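Long-range contact in endonuclease and methylase LlaGI (Lactococcus lactis, PDB 5FFJ), which recognises a specific DNA sequence as a single-chain Type ISP restriction-modification enzyme that joins a helicase-like ATPase to a methyltransferase: residues Tyr925-Lys936 / Glu1028-Arg1036. Numbering follows the deposited sequence.
Sequences YIDSQSADGLRK and ENNDWINQR. With nucleotides of chain B.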
loop_
_atom_site.group_PDB
_atom_site.type_symbol
_atom_site.label_atom_id
_atom_site.label_comp_id
_atom_site.label_asym_id
_atom_site.label_seq_id
_atom_site.Cartn_x
_atom_site.Cartn_y
_atom_site.Cartn_z
ATOM N N TYR A 925 -3.532 22.296 4.674
ATOM C CA TYR A 925 -3.029 23.503 5.320
ATOM C C TYR A 925 -3.842 24.754 4.992
ATOM O O TYR A 925 -3.730 25.761 5.691
ATOM C CB TYR A 925 -1.571 23.737 4.929
ATOM C CG TYR A 925 -1.391 24.093 3.477
ATOM C CD1 TYR A 925 -1.472 25.413 3.055
ATOM C CD2 TYR A 925 -1.146 23.112 2.528
ATOM C CE1 TYR A 925 -1.315 25.744 1.731
ATOM C CE2 TYR A 925 -0.986 23.436 1.202
ATOM C CZ TYR A 925 -1.072 24.752 0.810
ATOM O OH TYR A 925 -0.913 25.077 -0.511
ATOM N N ILE A 926 -4.642 24.699 3.929
ATOM C CA ILE A 926 -5.467 25.840 3.538
ATOM C C ILE A 926 -6.383 26.226 4.692
ATOM O O ILE A 926 -6.408 27.379 5.125
ATOM C CB ILE A 926 -6.316 25.540 2.285
ATOM C CG1 ILE A 926 -5.413 25.173 1.107
ATOM C CG2 ILE A 926 -7.178 26.749 1.917
ATOM C CD1 ILE A 926 -6.160 24.711 -0.123
ATOM N N ASP A 927 -7.139 25.247 5.178
ATOM C CA ASP A 927 -7.964 25.418 6.366
ATOM C C ASP A 927 -7.732 24.231 7.290
ATOM O O ASP A 927 -8.221 23.127 7.048
ATOM C CB ASP A 927 -9.443 25.545 5.998
ATOM C CG ASP A 927 -10.242 26.313 7.036
ATOM O OD1 ASP A 927 -9.714 27.306 7.584
ATOM O OD2 ASP A 927 -11.402 25.929 7.300
ATOM N N SER A 928 -6.969 24.470 8.348
ATOM C CA SER A 928 -6.527 23.412 9.243
ATOM C C SER A 928 -6.186 23.997 10.604
ATOM O O SER A 928 -5.680 25.115 10.697
ATOM C CB SER A 928 -5.315 22.684 8.654
ATOM O OG SER A 928 -4.686 21.857 9.616
ATOM N N GLN A 929 -6.471 23.240 11.657
ATOM C CA GLN A 929 -6.242 23.712 13.014
ATOM C C GLN A 929 -4.765 23.990 13.267
ATOM O O GLN A 929 -4.395 25.090 13.677
ATOM C CB GLN A 929 -6.761 22.688 14.026
ATOM C CG GLN A 929 -8.258 22.455 13.953
ATOM C CD GLN A 929 -9.065 23.720 14.190
ATOM O OE1 GLN A 929 -9.825 24.156 13.327
ATOM N NE2 GLN A 929 -8.905 24.312 15.369
ATOM N N SER A 930 -3.925 22.993 13.006
ATOM C CA SER A 930 -2.510 23.071 13.354
ATOM C C SER A 930 -1.654 23.730 12.272
ATOM O O SER A 930 -0.425 23.706 12.357
ATOM C CB SER A 930 -1.972 21.669 13.652
ATOM O OG SER A 930 -2.101 20.818 12.526
ATOM N N ALA A 931 -2.294 24.327 11.270
ATOM C CA ALA A 931 -1.571 24.968 10.172
ATOM C C ALA A 931 -1.692 26.491 10.210
ATOM O O ALA A 931 -1.315 27.169 9.256
ATOM C CB ALA A 931 -2.072 24.445 8.836
ATOM N N ASP A 932 -2.211 27.030 11.308
ATOM C CA ASP A 932 -2.349 28.476 11.441
ATOM C C ASP A 932 -0.984 29.155 11.418
ATOM O O ASP A 932 -0.854 30.290 10.963
ATOM C CB ASP A 932 -3.093 28.836 12.728
ATOM C CG ASP A 932 -2.401 28.308 13.967
ATOM O OD1 ASP A 932 -1.854 27.185 13.907
ATOM O OD2 ASP A 932 -2.401 29.013 14.998
ATOM N N GLY A 933 0.033 28.454 11.912
ATOM C CA GLY A 933 1.388 28.975 11.917
ATOM C C GLY A 933 2.009 28.941 10.534
ATOM O O GLY A 933 2.687 29.883 10.123
ATOM N N LEU A 934 1.777 27.847 9.815
ATOM C CA LEU A 934 2.280 27.703 8.457
ATOM C C LEU A 934 1.733 28.810 7.567
ATOM O O LEU A 934 2.448 29.354 6.728
ATOM C CB LEU A 934 1.907 26.331 7.892
ATOM C CG LEU A 934 2.208 26.080 6.412
ATOM C CD1 LEU A 934 3.656 26.385 6.073
ATOM C CD2 LEU A 934 1.883 24.639 6.063
ATOM N N ARG A 935 0.461 29.147 7.761
ATOM C CA ARG A 935 -0.172 30.206 6.983
ATOM C C ARG A 935 0.368 31.573 7.392
ATOM O O ARG A 935 0.393 32.505 6.588
ATOM C CB ARG A 935 -1.694 30.163 7.151
ATOM C CG ARG A 935 -2.338 28.898 6.600
ATOM C CD ARG A 935 -3.851 29.010 6.535
ATOM N NE ARG A 935 -4.474 29.135 7.853
ATOM C CZ ARG A 935 -4.777 28.109 8.646
ATOM N NH1 ARG A 935 -4.506 26.866 8.273
ATOM N NH2 ARG A 935 -5.349 28.329 9.824
ATOM N N LYS A 936 0.798 31.688 8.645
ATOM C CA LYS A 936 1.405 32.921 9.132
ATOM C C LYS A 936 2.791 33.085 8.515
ATOM O O LYS A 936 3.209 34.196 8.191
ATOM C CB LYS A 936 1.490 32.918 10.663
ATOM C CG LYS A 936 2.050 34.200 11.266
ATOM C CD LYS A 936 1.729 34.299 12.754
ATOM C CE LYS A 936 2.474 35.442 13.424
ATOM N NZ LYS A 936 3.926 35.148 13.599
ATOM N N GLU A 1028 -6.860 37.741 12.271
ATOM C CA GLU A 1028 -6.081 37.601 13.499
ATOM C C GLU A 1028 -5.683 36.151 13.749
ATOM O O GLU A 1028 -4.589 35.873 14.238
ATOM C CB GLU A 1028 -6.877 38.129 14.695
ATOM C CG GLU A 1028 -7.254 39.599 14.597
ATOM C CD GLU A 1028 -8.144 40.054 15.739
ATOM O OE1 GLU A 1028 -8.607 39.192 16.518
ATOM O OE2 GLU A 1028 -8.382 41.274 15.859
ATOM N N ASN A 1029 -6.583 35.233 13.411
ATOM C CA ASN A 1029 -6.343 33.809 13.606
ATOM C C ASN A 1029 -5.513 33.202 12.475
ATOM O O ASN A 1029 -5.319 31.989 12.424
ATOM C CB ASN A 1029 -7.675 33.062 13.728
ATOM C CG ASN A 1029 -8.657 33.764 14.649
ATOM O OD1 ASN A 1029 -8.269 34.349 15.660
ATOM N ND2 ASN A 1029 -9.940 33.707 14.301
ATOM N N ASN A 1030 -5.032 34.053 11.571
ATOM C CA ASN A 1030 -4.267 33.610 10.406
ATOM C C ASN A 1030 -5.076 32.639 9.545
ATOM O O ASN A 1030 -4.515 31.739 8.917
ATOM C CB ASN A 1030 -2.947 32.951 10.832
ATOM C CG ASN A 1030 -2.137 33.812 11.783
ATOM O OD1 ASN A 1030 -1.448 34.743 11.364
ATOM N ND2 ASN A 1030 -2.200 33.494 13.070
ATOM N N ASP A 1031 -6.395 32.824 9.532
ATOM C CA ASP A 1031 -7.283 32.011 8.708
ATOM C C ASP A 1031 -7.547 32.692 7.368
ATOM O O ASP A 1031 -7.920 33.865 7.317
ATOM C CB ASP A 1031 -8.608 31.747 9.433
ATOM C CG ASP A 1031 -8.458 30.797 10.606
ATOM O OD1 ASP A 1031 -7.489 30.011 10.621
ATOM O OD2 ASP A 1031 -9.320 30.830 11.508
ATOM N N TRP A 1032 -7.352 31.945 6.285
ATOM C CA TRP A 1032 -7.603 32.449 4.941
ATOM C C TRP A 1032 -9.079 32.318 4.568
ATOM O O TRP A 1032 -9.683 33.261 4.054
ATOM C CB TRP A 1032 -6.738 31.703 3.922
ATOM C CG TRP A 1032 -5.271 31.955 4.082
ATOM C CD1 TRP A 1032 -4.686 32.925 4.837
ATOM C CD2 TRP A 1032 -4.202 31.221 3.473
ATOM N NE1 TRP A 1032 -3.318 32.846 4.736
ATOM C CE2 TRP A 1032 -2.996 31.805 3.904
ATOM C CE3 TRP A 1032 -4.149 30.128 2.605
ATOM C CZ2 TRP A 1032 -1.753 31.334 3.496
ATOM C CZ3 TRP A 1032 -2.914 29.661 2.203
ATOM C CH2 TRP A 1032 -1.733 30.263 2.648
ATOM N N ILE A 1033 -9.652 31.145 4.832
ATOM C CA ILE A 1033 -11.047 30.870 4.494
ATOM C C ILE A 1033 -11.855 30.417 5.710
ATOM O O ILE A 1033 -11.292 29.988 6.720
ATOM C CB ILE A 1033 -11.153 29.796 3.395
ATOM C CG1 ILE A 1033 -10.416 28.517 3.803
ATOM C CG2 ILE A 1033 -10.592 30.333 2.087
ATOM C CD1 ILE A 1033 -10.769 27.316 2.934
ATOM N N ASN A 1034 -13.177 30.513 5.592
ATOM C CA ASN A 1034 -14.084 30.202 6.688
ATOM C C ASN A 1034 -13.717 31.020 7.917
ATOM O O ASN A 1034 -13.734 30.516 9.039
ATOM C CB ASN A 1034 -14.053 28.708 7.009
ATOM C CG ASN A 1034 -14.384 27.847 5.809
ATOM O OD1 ASN A 1034 -15.410 28.036 5.152
ATOM N ND2 ASN A 1034 -13.508 26.896 5.507
ATOM N N GLN A 1035 -13.373 32.285 7.689
ATOM C CA GLN A 1035 -12.959 33.180 8.763
ATOM C C GLN A 1035 -14.079 33.357 9.779
ATOM O O GLN A 1035 -15.258 33.259 9.440
ATOM C CB GLN A 1035 -12.534 34.535 8.196
ATOM C CG GLN A 1035 -11.373 34.444 7.214
ATOM C CD GLN A 1035 -10.834 35.801 6.803
ATOM O OE1 GLN A 1035 -11.443 36.836 7.076
ATOM N NE2 GLN A 1035 -9.680 35.801 6.139
ATOM N N ARG A 1036 -13.702 33.625 11.024
ATOM C CA ARG A 1036 -14.663 33.657 12.118
ATOM C C ARG A 1036 -15.280 35.035 12.335
ATOM O O ARG A 1036 -14.893 36.018 11.701
ATOM C CB ARG A 1036 -14.000 33.199 13.415
ATOM C CG ARG A 1036 -13.303 31.855 13.324
ATOM C CD ARG A 1036 -13.128 31.248 14.706
ATOM N NE ARG A 1036 -11.728 31.008 15.041
ATOM C CZ ARG A 1036 -11.256 30.920 16.282
ATOM N NH1 ARG A 1036 -12.069 31.060 17.325
ATOM N NH2 ARG A 1036 -9.965 30.698 16.484
ATOM P P DC B 9 -5.813 19.612 11.950
ATOM O OP1 DC B 9 -4.742 20.497 12.462
ATOM O OP2 DC B 9 -7.133 20.193 11.620
ATOM O "O5'" DC B 9 -5.286 18.815 10.660
ATOM C "C5'" DC B 9 -3.975 18.242 10.661
ATOM C "C4'" DC B 9 -4.005 16.776 10.248
ATOM O "O4'" DC B 9 -4.611 15.974 11.307
ATOM C "C3'" DC B 9 -4.813 16.469 8.978
ATOM O "O3'" DC B 9 -4.057 15.645 8.094
ATOM C "C2'" DC B 9 -6.053 15.757 9.510
ATOM C "C1'" DC B 9 -5.488 15.038 10.718
ATOM N N1 DC B 9 -6.513 14.595 11.741
ATOM C C2 DC B 9 -6.456 13.297 12.272
ATOM O O2 DC B 9 -5.566 12.525 11.895
ATOM N N3 DC B 9 -7.384 12.919 13.190
ATOM C C4 DC B 9 -8.332 13.774 13.576
ATOM N N4 DC B 9 -9.223 13.357 14.486
ATOM C C5 DC B 9 -8.406 15.095 13.049
ATOM C C6 DC B 9 -7.487 15.460 12.145
#
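Arg935, near the start of helix 932-941, reaches across to Asn1030, Asp1031 and Trp1032 in the loop that follows edge strand 1022-1024 of a mixed nine-stranded sheet, consistent with the Rossmann-like fold of N-6 DNA methylases. Its CG lies anti to the carbonyl carbon (chi1 -64°), and a bend at chi3 turns the guanidinium so that its plane stands steeply, 72°, to the Trp1032 ring. The aliphatic part therefore does the packing: Arg935 CD sits over the indole in a CH-pi contact, 3.9 Å from the centroid of the five-membered ring. A side chain that pairs a run of methylenes with a planar cation suits this place, since the guanidinium also holds three carbonyl oxygens near its plane. Arg935 NE donates to Asn1030 O (2.8 Å), and NH1 to Tyr925 O and Ser928 O. Arg935 NH2 makes a salt bridge with Asp1031 OD1 at 2.8 Å, its hydrogen bond weak because the N-H is bent. Were this residue an alanine, these carbonyls and the Asp1031 carboxylate would probably lose their shared donor and the indole face its cover. The loop after Ile926 leads to the DNA: Gln929 N and Ser930 N donate to OP2 and OP1 of DC9 of chain B, and Ser930 OG also bonds OP1. Ile926 CG2 meets Ile1033 CD1 (3.8 Å), branched apolar chains suiting a site lined by Tyr994. The Asp927 carboxylate, salt-bridged to Lys1258 and Lys1259, also accepts an amide: Asn1034 ND2 approaches Asp927 OD2 from above the carboxylate plane, 2.9 Å away, with an N-H...O angle of 159°.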